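Side-chain contacts in CrmK (Actinoalloteichus sp. WH1-2216-6, PDB 5I1V), which acts as an oxidase with covalently bound FAD and takes part in recycling shunt products during caerulomycin biosynthesis: residues Val87-Asp90 with Ala95-Val98; Val149-Ala154 with Ala215-Pro220; Ala366-Pro371 with Leu418-Glu423. All coordinates share one frame; numbering follows the deposited sequence.

In the fold
Along the chain the three contacts follow in series, each closing before the next opens. Contact 1 is a hairpin at the edge of an antiparallel sheet that also contains strand 152-160, at whose start contact 2 lies. Their centres are 11 Å apart and they touch: F96 of contact 1 packs on A215 and L216 of contact 2. Contact 3 lies on the opposite side of the chain's centre, about 44 Å from contact 1 and 40 Å from contact 2 between centres, where helix 414-428 covers the eight-stranded antiparallel sheet. Segment 215-220 leads into strand 222-231 of that sheet, so contact 2, with F96, packs the FAD-binding part against this connection.

Contact 1: residues Val87-Asp90 with Ala95-Val98; sequences VGYD and AFEV
Y89 and F96 face each other across a beta hairpin formed by strands 87-90 and 95-98, the edge of the antiparallel sheet in the FAD-binding part. The strand directions differ by 146°, a twisted antiparallel pair. The register is fixed by two hydrogen-bonded pairs, G88 with E97 and D90 with A95, each bonded in both directions. The bond from E97 N to G88 O is 2.6 Å long.

Y89 and F96 form a non-hydrogen-bonded pair, with their CA atoms 4.2 Å apart. Starting at the tyrosine, Y89 CB lies 4.1 Å from F96 CE1. With CG turned anti to the backbone N (chi1 -166°), the ring runs along the hairpin toward A95. Y89 CD1 sits over the centre of the phenylalanine ring, with F96 CE1 3.7 Å away, in an edge-to-face pair whose planes meet at 59°. Y89 CE1 comes to 3.5 Å from A95 N. At the tip, Y89 OH leaves the hairpin and hydrogen-bonds to D210 O. F96 has a second edge-to-face partner in Y115, and helix 212-215 packs on both rings. V87 and V98 share this side of the sheet and meet helix 104-115.

D90 and E97 bring charge to the other side, which they share with A95. Each has a partner on strand 196-202: D90 OD2 takes a hydrogen bond from W201 NE1, and E97 OE2 makes a salt bridge with R199. These partners probably ease the repulsion between D90 OD2 and E97 OE1, which stand 4.3 Å apart.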
loop_
_atom_site.group_PDB
_atom_site.type_symbol
_atom_site.label_atom_id
_atom_site.label_comp_id
_atom_site.label_asym_id
_atom_site.label_seq_id
_atom_site.Cartn_x
_atom_site.Cartn_y
_atom_site.Cartn_z
ATOM N N VAL A 87 -6.245 11.128 -12.145
ATOM C CA VAL A 87 -6.748 10.054 -13.047
ATOM C C VAL A 87 -8.242 10.345 -13.307
ATOM O O VAL A 87 -8.989 10.571 -12.373
ATOM C CB VAL A 87 -6.611 8.662 -12.400
ATOM C CG1 VAL A 87 -7.238 7.570 -13.256
ATOM C CG2 VAL A 87 -5.147 8.338 -12.176
ATOM N N GLY A 88 -8.639 10.438 -14.562
ATOM C CA GLY A 88 -10.005 10.853 -14.904
ATOM C C GLY A 88 -10.279 10.585 -16.372
ATOM O O GLY A 88 -9.357 10.506 -17.160
ATOM N N TYR A 89 -11.538 10.427 -16.740
ATOM C CA TYR A 89 -11.917 10.355 -18.154
ATOM C C TYR A 89 -11.982 11.728 -18.781
ATOM O O TYR A 89 -12.543 12.631 -18.210
ATOM C CB TYR A 89 -13.312 9.777 -18.302
ATOM C CG TYR A 89 -13.655 9.366 -19.709
ATOM C CD1 TYR A 89 -12.890 8.400 -20.366
ATOM C CD2 TYR A 89 -14.770 9.914 -20.383
ATOM C CE1 TYR A 89 -13.224 7.955 -21.612
ATOM C CE2 TYR A 89 -15.096 9.486 -21.674
ATOM C CZ TYR A 89 -14.324 8.513 -22.272
ATOM O OH TYR A 89 -14.637 8.015 -23.549
ATOM N N ASP A 90 -11.359 11.863 -19.936
ATOM C CA ASP A 90 -11.300 13.086 -20.707
ATOM C C ASP A 90 -12.311 12.911 -21.859
ATOM O O ASP A 90 -12.061 12.167 -22.858
ATOM C CB ASP A 90 -9.869 13.276 -21.215
ATOM C CG ASP A 90 -9.659 14.591 -21.998
ATOM O OD1 ASP A 90 -10.610 15.144 -22.579
ATOM O OD2 ASP A 90 -8.486 15.037 -22.078
ATOM N N ALA A 95 -10.856 9.307 -23.794
ATOM C CA ALA A 95 -9.754 8.503 -23.248
ATOM C C ALA A 95 -9.530 8.838 -21.805
ATOM O O ALA A 95 -9.796 9.968 -21.410
ATOM C CB ALA A 95 -8.478 8.787 -24.050
ATOM N N PHE A 96 -8.977 7.888 -21.045
ATOM C CA PHE A 96 -8.625 8.146 -19.669
ATOM C C PHE A 96 -7.313 8.934 -19.533
ATOM O O PHE A 96 -6.253 8.482 -20.021
ATOM C CB PHE A 96 -8.562 6.854 -18.871
ATOM C CG PHE A 96 -9.884 6.208 -18.734
ATOM C CD1 PHE A 96 -10.766 6.584 -17.740
ATOM C CD2 PHE A 96 -10.263 5.231 -19.647
ATOM C CE1 PHE A 96 -12.014 5.977 -17.682
ATOM C CE2 PHE A 96 -11.477 4.629 -19.559
ATOM C CZ PHE A 96 -12.348 4.983 -18.590
ATOM N N GLU A 97 -7.387 10.088 -18.868
ATOM C CA GLU A 97 -6.196 10.911 -18.608
ATOM C C GLU A 97 -5.527 10.434 -17.333
ATOM O O GLU A 97 -6.180 10.290 -16.299
ATOM C CB GLU A 97 -6.598 12.350 -18.459
ATOM C CG GLU A 97 -5.453 13.354 -18.464
ATOM C CD GLU A 97 -5.947 14.785 -18.131
ATOM O OE1 GLU A 97 -7.164 14.938 -17.991
ATOM O OE2 GLU A 97 -5.131 15.727 -17.934
ATOM N N VAL A 98 -4.234 10.175 -17.423
ATOM C CA VAL A 98 -3.461 9.698 -16.305
ATOM C C VAL A 98 -2.233 10.593 -16.182
ATOM O O VAL A 98 -1.316 10.490 -17.003
ATOM C CB VAL A 98 -3.009 8.225 -16.483
ATOM C CG1 VAL A 98 -2.141 7.759 -15.305
ATOM C CG2 VAL A 98 -4.171 7.240 -16.633
#

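Contact 2: residues Val149-Ala154 with Ala215-Pro220; sequences VDYLHA and ALPRPP
Y151 meets L216 and P217 where the residue just before strand 152-160 reaches the loop between helix 212-215 and strand 222-231. The contact joins the FAD-binding part to the segment leading into the eight-stranded sheet. No hydrogen bond spans the two segments; they bury 122 Å² between them, and the evidence for the contact is apolar packing by these three residues.

The leucine part is aliphatic against aromatic. The side chains cross at a slant, and one methyl, L216 CD2, does the touching: it lies 3.8 Å from Y151 CD2 and also reaches the tyrosine's CB. The proline meets the outer end of the tyrosine, at CE2, CZ and OH. P217 and Y151 approach from opposite directions, with P217 CD 3.7 Å from Y151 CE2, while P217 CG comes equally close, 3.7 Å, to Y151 OH. Leucine and proline thus follow one another along the CD2-CE2 side of the tyrosine, from its root to its hydroxyl. At chi1 -60°, CG stands anti to the carbonyl carbon and the ring extends toward the loop.

Polar interactions belong to the surroundings. Y151 OH is hydrogen-bonded to L145 O, and the backbone of Y151 pairs with R203. Further along, H153 and A154 both face W201 in a classic beta bulge in the pairing with strand 196-202. L216 also packs on F96 and L111.

This chemistry is consistent with a ring restrained at two places: by L216 and P217 along its CD2-CE2 side, and by the bond to L145 O at its buried hydroxyl.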
loop_
_atom_site.group_PDB
_atom_site.type_symbol
_atom_site.label_atom_id
_atom_site.label_comp_id
_atom_site.label_asym_id
_atom_site.label_seq_id
_atom_site.Cartn_x
_atom_site.Cartn_y
_atom_site.Cartn_z
ATOM N N VAL A 149 1.132 -0.194 -23.384
ATOM C CA VAL A 149 1.316 0.641 -24.559
ATOM C C VAL A 149 0.372 0.277 -25.723
ATOM O O VAL A 149 0.140 1.098 -26.614
ATOM C CB VAL A 149 2.764 0.683 -25.030
ATOM C CG1 VAL A 149 3.671 1.242 -23.931
ATOM C CG2 VAL A 149 3.239 -0.664 -25.544
ATOM N N ASP A 150 -0.261 -0.885 -25.678
ATOM C CA ASP A 150 -1.358 -1.184 -26.613
ATOM C C ASP A 150 -2.639 -0.341 -26.438
ATOM O O ASP A 150 -3.529 -0.421 -27.269
ATOM C CB ASP A 150 -1.660 -2.686 -26.606
ATOM C CG ASP A 150 -0.435 -3.518 -27.026
ATOM O OD1 ASP A 150 0.265 -3.006 -27.917
ATOM O OD2 ASP A 150 -0.140 -4.641 -26.472
ATOM N N TYR A 151 -2.698 0.468 -25.383
ATOM C CA TYR A 151 -3.794 1.366 -25.104
ATOM C C TYR A 151 -3.373 2.814 -25.081
ATOM O O TYR A 151 -4.135 3.660 -24.548
ATOM C CB TYR A 151 -4.381 0.985 -23.724
ATOM C CG TYR A 151 -4.857 -0.424 -23.778
ATOM C CD1 TYR A 151 -3.991 -1.490 -23.470
ATOM C CD2 TYR A 151 -6.120 -0.715 -24.240
ATOM C CE1 TYR A 151 -4.428 -2.803 -23.584
ATOM C CE2 TYR A 151 -6.555 -2.018 -24.378
ATOM C CZ TYR A 151 -5.720 -3.052 -24.059
ATOM O OH TYR A 151 -6.201 -4.360 -24.198
ATOM N N LEU A 152 -2.144 3.116 -25.523
ATOM C CA LEU A 152 -1.653 4.480 -25.454
ATOM C C LEU A 152 -2.241 5.313 -26.619
ATOM O O LEU A 152 -1.848 5.202 -27.776
ATOM C CB LEU A 152 -0.154 4.586 -25.466
ATOM C CG LEU A 152 0.458 5.992 -25.241
ATOM C CD1 LEU A 152 0.087 6.536 -23.882
ATOM C CD2 LEU A 152 1.970 5.911 -25.326
ATOM N N HIS A 153 -3.202 6.115 -26.280
ATOM C CA HIS A 153 -3.910 6.952 -27.289
ATOM C C HIS A 153 -3.094 8.197 -27.617
ATOM O O HIS A 153 -2.994 8.580 -28.779
ATOM C CB HIS A 153 -5.295 7.248 -26.738
ATOM C CG HIS A 153 -6.094 8.225 -27.544
ATOM N ND1 HIS A 153 -6.766 7.868 -28.699
ATOM C CD2 HIS A 153 -6.370 9.529 -27.334
ATOM C CE1 HIS A 153 -7.445 8.915 -29.152
ATOM N NE2 HIS A 153 -7.191 9.945 -28.363
ATOM N N ALA A 154 -2.528 8.838 -26.586
ATOM C CA ALA A 154 -1.779 10.069 -26.736
ATOM C C ALA A 154 -0.903 10.284 -25.497
ATOM O O ALA A 154 -1.168 9.725 -24.431
ATOM C CB ALA A 154 -2.712 11.271 -26.876
ATOM N N ALA A 215 -14.386 2.550 -23.037
ATOM C CA ALA A 215 -13.155 3.098 -23.569
ATOM C C ALA A 215 -11.926 2.258 -23.214
ATOM O O ALA A 215 -10.910 2.349 -23.890
ATOM C CB ALA A 215 -12.988 4.538 -23.143
ATOM N N LEU A 216 -12.041 1.375 -22.234
ATOM C CA LEU A 216 -10.979 0.408 -21.897
ATOM C C LEU A 216 -11.610 -0.930 -21.597
ATOM O O LEU A 216 -12.807 -0.993 -21.299
ATOM C CB LEU A 216 -10.172 0.893 -20.676
ATOM C CG LEU A 216 -9.026 1.919 -20.834
ATOM C CD1 LEU A 216 -8.456 2.370 -19.516
ATOM C CD2 LEU A 216 -7.918 1.468 -21.768
ATOM N N PRO A 217 -10.828 -2.017 -21.652
ATOM C CA PRO A 217 -11.430 -3.338 -21.438
ATOM C C PRO A 217 -11.919 -3.574 -20.018
ATOM O O PRO A 217 -11.416 -2.964 -19.069
ATOM C CB PRO A 217 -10.310 -4.330 -21.768
ATOM C CG PRO A 217 -9.096 -3.544 -22.118
ATOM C CD PRO A 217 -9.423 -2.077 -22.074
ATOM N N ARG A 218 -12.942 -4.432 -19.891
ATOM C CA ARG A 218 -13.451 -4.855 -18.605
ATOM C C ARG A 218 -12.686 -6.085 -18.242
ATOM O O ARG A 218 -12.693 -7.013 -19.020
ATOM C CB ARG A 218 -14.930 -5.239 -18.720
ATOM C CG ARG A 218 -15.858 -4.057 -18.813
ATOM C CD ARG A 218 -17.301 -4.526 -18.750
ATOM N NE ARG A 218 -18.069 -3.768 -19.727
ATOM C CZ ARG A 218 -18.557 -2.551 -19.520
ATOM N NH1 ARG A 218 -18.366 -1.944 -18.350
ATOM N NH2 ARG A 218 -19.231 -1.931 -20.494
ATOM N N PRO A 219 -12.052 -6.131 -17.062
ATOM C CA PRO A 219 -11.373 -7.415 -16.762
ATOM C C PRO A 219 -12.394 -8.526 -16.473
ATOM O O PRO A 219 -13.587 -8.234 -16.321
ATOM C CB PRO A 219 -10.584 -7.085 -15.517
ATOM C CG PRO A 219 -11.431 -6.050 -14.799
ATOM C CD PRO A 219 -12.096 -5.248 -15.893
ATOM N N PRO A 220 -11.946 -9.789 -16.389
ATOM C CA PRO A 220 -12.844 -10.879 -15.952
ATOM C C PRO A 220 -13.359 -10.600 -14.533
ATOM O O PRO A 220 -12.652 -10.013 -13.735
ATOM C CB PRO A 220 -11.935 -12.104 -15.982
ATOM C CG PRO A 220 -10.897 -11.744 -17.009
ATOM C CD PRO A 220 -10.607 -10.307 -16.716
#

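Contact 3: residues Ala366-Pro371 with Leu418-Glu423; sequences ADYHCP and LRWIRE
Y368 stacks on W420 where the loop between helix 353-364 and strand 374-379 meets helix 414-428, one of the helices lying on the large antiparallel sheet. Ahead of it, D367 OD1 makes a salt bridge with R365.

Y368 comes next and carries the contact. Its CG is anti to the backbone N (chi1 179°), which sends the ring across to the helix. There it lies almost flat on the indole, the planes only 5° apart. The stack is offset and uses the five-membered ring, whose centroid is 3.9 Å from that of the tyrosine. Y368 CD2 approaches W420 CD1 to 3.5 Å, and W420 CG sits over the centre of the phenol ring. W420 CB adds a CH-pi contact, 3.8 Å from the centroid of the Y368 ring. V406 of strand 400-408 touches both aromatic residues, and H272 meets Y368 edge-to-face. Both polar ends are tied to neighbours: Y368 OH is bonded to H417 ND1, and W420 NE1 donates to H362 O. Replacing Y368 by an alanine takes away the stacked ring, which is likely to leave that indole face without its cover and H417 ND1 without the hydroxyl it bonds.

Beyond H369, whose side chain packs on S274, the loop has a further tie: C370 N is hydrogen-bonded to S274 OG.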
loop_
_atom_site.group_PDB
_atom_site.type_symbol
_atom_site.label_atom_id
_atom_site.label_comp_id
_atom_site.label_asym_id
_atom_site.label_seq_id
_atom_site.Cartn_x
_atom_site.Cartn_y
_atom_site.Cartn_z
ATOM N N ALA A 366 24.943 -22.814 0.541
ATOM C CA ALA A 366 24.757 -22.538 1.980
ATOM C C ALA A 366 25.668 -21.446 2.544
ATOM O O ALA A 366 25.442 -20.952 3.627
ATOM C CB ALA A 366 24.896 -23.825 2.785
ATOM N N ASP A 367 26.697 -21.041 1.814
ATOM C CA ASP A 367 27.550 -19.937 2.266
ATOM C C ASP A 367 26.908 -18.543 2.020
ATOM O O ASP A 367 27.554 -17.507 2.186
ATOM C CB ASP A 367 28.945 -20.022 1.601
ATOM C CG ASP A 367 28.904 -19.810 0.066
ATOM O OD1 ASP A 367 27.822 -19.497 -0.477
ATOM O OD2 ASP A 367 29.954 -19.950 -0.604
ATOM N N TYR A 368 25.647 -18.518 1.610
ATOM C CA TYR A 368 24.948 -17.260 1.336
ATOM C C TYR A 368 23.673 -17.277 2.154
ATOM O O TYR A 368 23.108 -18.328 2.409
ATOM C CB TYR A 368 24.645 -17.158 -0.157
ATOM C CG TYR A 368 23.891 -15.901 -0.565
ATOM C CD1 TYR A 368 24.511 -14.658 -0.535
ATOM C CD2 TYR A 368 22.572 -15.970 -1.002
ATOM C CE1 TYR A 368 23.822 -13.504 -0.905
ATOM C CE2 TYR A 368 21.877 -14.829 -1.377
ATOM C CZ TYR A 368 22.506 -13.592 -1.336
ATOM O OH TYR A 368 21.836 -12.421 -1.713
ATOM N N HIS A 369 23.223 -16.117 2.599
ATOM C CA HIS A 369 21.947 -16.056 3.301
ATOM C C HIS A 369 21.199 -14.790 2.864
ATOM O O HIS A 369 21.705 -13.672 2.960
ATOM C CB HIS A 369 22.134 -16.112 4.818
ATOM C CG HIS A 369 20.865 -15.895 5.593
ATOM N ND1 HIS A 369 20.309 -14.644 5.770
ATOM C CD2 HIS A 369 20.043 -16.765 6.230
ATOM C CE1 HIS A 369 19.199 -14.752 6.482
ATOM N NE2 HIS A 369 19.013 -16.030 6.768
ATOM N N CYS A 370 20.007 -14.984 2.329
ATOM C CA CYS A 370 19.163 -13.863 1.993
ATOM C C CYS A 370 17.835 -14.417 1.527
ATOM O O CYS A 370 17.703 -14.888 0.391
ATOM C CB CYS A 370 19.833 -12.982 0.945
ATOM S SG CYS A 370 18.831 -11.593 0.365
ATOM N N PRO A 371 16.854 -14.419 2.427
ATOM C CA PRO A 371 15.568 -15.002 2.105
ATOM C C PRO A 371 14.827 -14.188 1.028
ATOM O O PRO A 371 13.889 -14.710 0.431
ATOM C CB PRO A 371 14.795 -14.944 3.433
ATOM C CG PRO A 371 15.786 -14.617 4.475
ATOM C CD PRO A 371 16.904 -13.890 3.796
ATOM N N LEU A 418 25.457 -8.288 -4.196
ATOM C CA LEU A 418 25.724 -7.954 -5.587
ATOM C C LEU A 418 26.494 -9.083 -6.220
ATOM O O LEU A 418 26.251 -9.479 -7.378
ATOM C CB LEU A 418 26.522 -6.639 -5.718
ATOM C CG LEU A 418 25.751 -5.331 -5.421
ATOM C CD1 LEU A 418 26.705 -4.180 -5.276
ATOM C CD2 LEU A 418 24.789 -5.072 -6.563
ATOM N N ARG A 419 27.426 -9.640 -5.464
ATOM C CA ARG A 419 28.170 -10.770 -6.020
ATOM C C ARG A 419 27.245 -11.957 -6.292
ATOM O O ARG A 419 27.344 -12.535 -7.353
ATOM C CB ARG A 419 29.409 -11.140 -5.181
ATOM C CG ARG A 419 30.227 -12.268 -5.793
ATOM C CD ARG A 419 31.584 -12.528 -5.093
ATOM N NE ARG A 419 31.451 -12.668 -3.641
ATOM C CZ ARG A 419 31.728 -11.717 -2.736
ATOM N NH1 ARG A 419 32.181 -10.509 -3.094
ATOM N NH2 ARG A 419 31.549 -11.979 -1.444
ATOM N N TRP A 420 26.305 -12.267 -5.405
ATOM C CA TRP A 420 25.426 -13.442 -5.595
ATOM C C TRP A 420 24.552 -13.350 -6.871
ATOM O O TRP A 420 24.501 -14.290 -7.677
ATOM C CB TRP A 420 24.528 -13.663 -4.376
ATOM C CG TRP A 420 23.655 -14.883 -4.532
ATOM C CD1 TRP A 420 23.997 -16.177 -4.225
ATOM C CD2 TRP A 420 22.339 -14.944 -5.106
ATOM N NE1 TRP A 420 22.953 -17.037 -4.562
ATOM C CE2 TRP A 420 21.930 -16.297 -5.094
ATOM C CE3 TRP A 420 21.448 -13.975 -5.608
ATOM C CZ2 TRP A 420 20.693 -16.701 -5.574
ATOM C CZ3 TRP A 420 20.221 -14.389 -6.107
ATOM C CH2 TRP A 420 19.851 -15.736 -6.070
ATOM N N ILE A 421 23.911 -12.190 -7.074
ATOM C CA ILE A 421 23.024 -12.021 -8.219
ATOM C C ILE A 421 23.818 -11.932 -9.522
ATOM O O ILE A 421 23.377 -12.428 -10.546
ATOM C CB ILE A 421 22.058 -10.820 -8.035
ATOM C CG1 ILE A 421 20.972 -10.877 -9.099
ATOM C CG2 ILE A 421 22.780 -9.455 -8.027
ATOM C CD1 ILE A 421 19.803 -9.918 -8.832
ATOM N N ARG A 422 25.013 -11.337 -9.491
ATOM C CA ARG A 422 25.820 -11.262 -10.685
ATOM C C ARG A 422 26.299 -12.621 -11.163
ATOM O O ARG A 422 26.309 -12.906 -12.365
ATOM C CB ARG A 422 26.991 -10.346 -10.472
ATOM C CG ARG A 422 26.590 -8.884 -10.575
ATOM C CD ARG A 422 27.645 -8.004 -9.958
ATOM N NE ARG A 422 27.303 -6.621 -10.158
ATOM C CZ ARG A 422 27.895 -5.621 -9.532
ATOM N NH1 ARG A 422 28.881 -5.854 -8.663
ATOM N NH2 ARG A 422 27.506 -4.391 -9.797
ATOM N N GLU A 423 26.688 -13.445 -10.201
ATOM C CA GLU A 423 27.234 -14.773 -10.509
ATOM C C GLU A 423 26.151 -15.748 -10.965
ATOM O O GLU A 423 26.352 -16.460 -11.956
ATOM C CB GLU A 423 28.027 -15.297 -9.309
ATOM C CG GLU A 423 29.346 -14.540 -9.185
ATOM C CD GLU A 423 30.326 -15.095 -8.150
ATOM O OE1 GLU A 423 29.920 -15.928 -7.297
ATOM O OE2 GLU A 423 31.504 -14.634 -8.162
#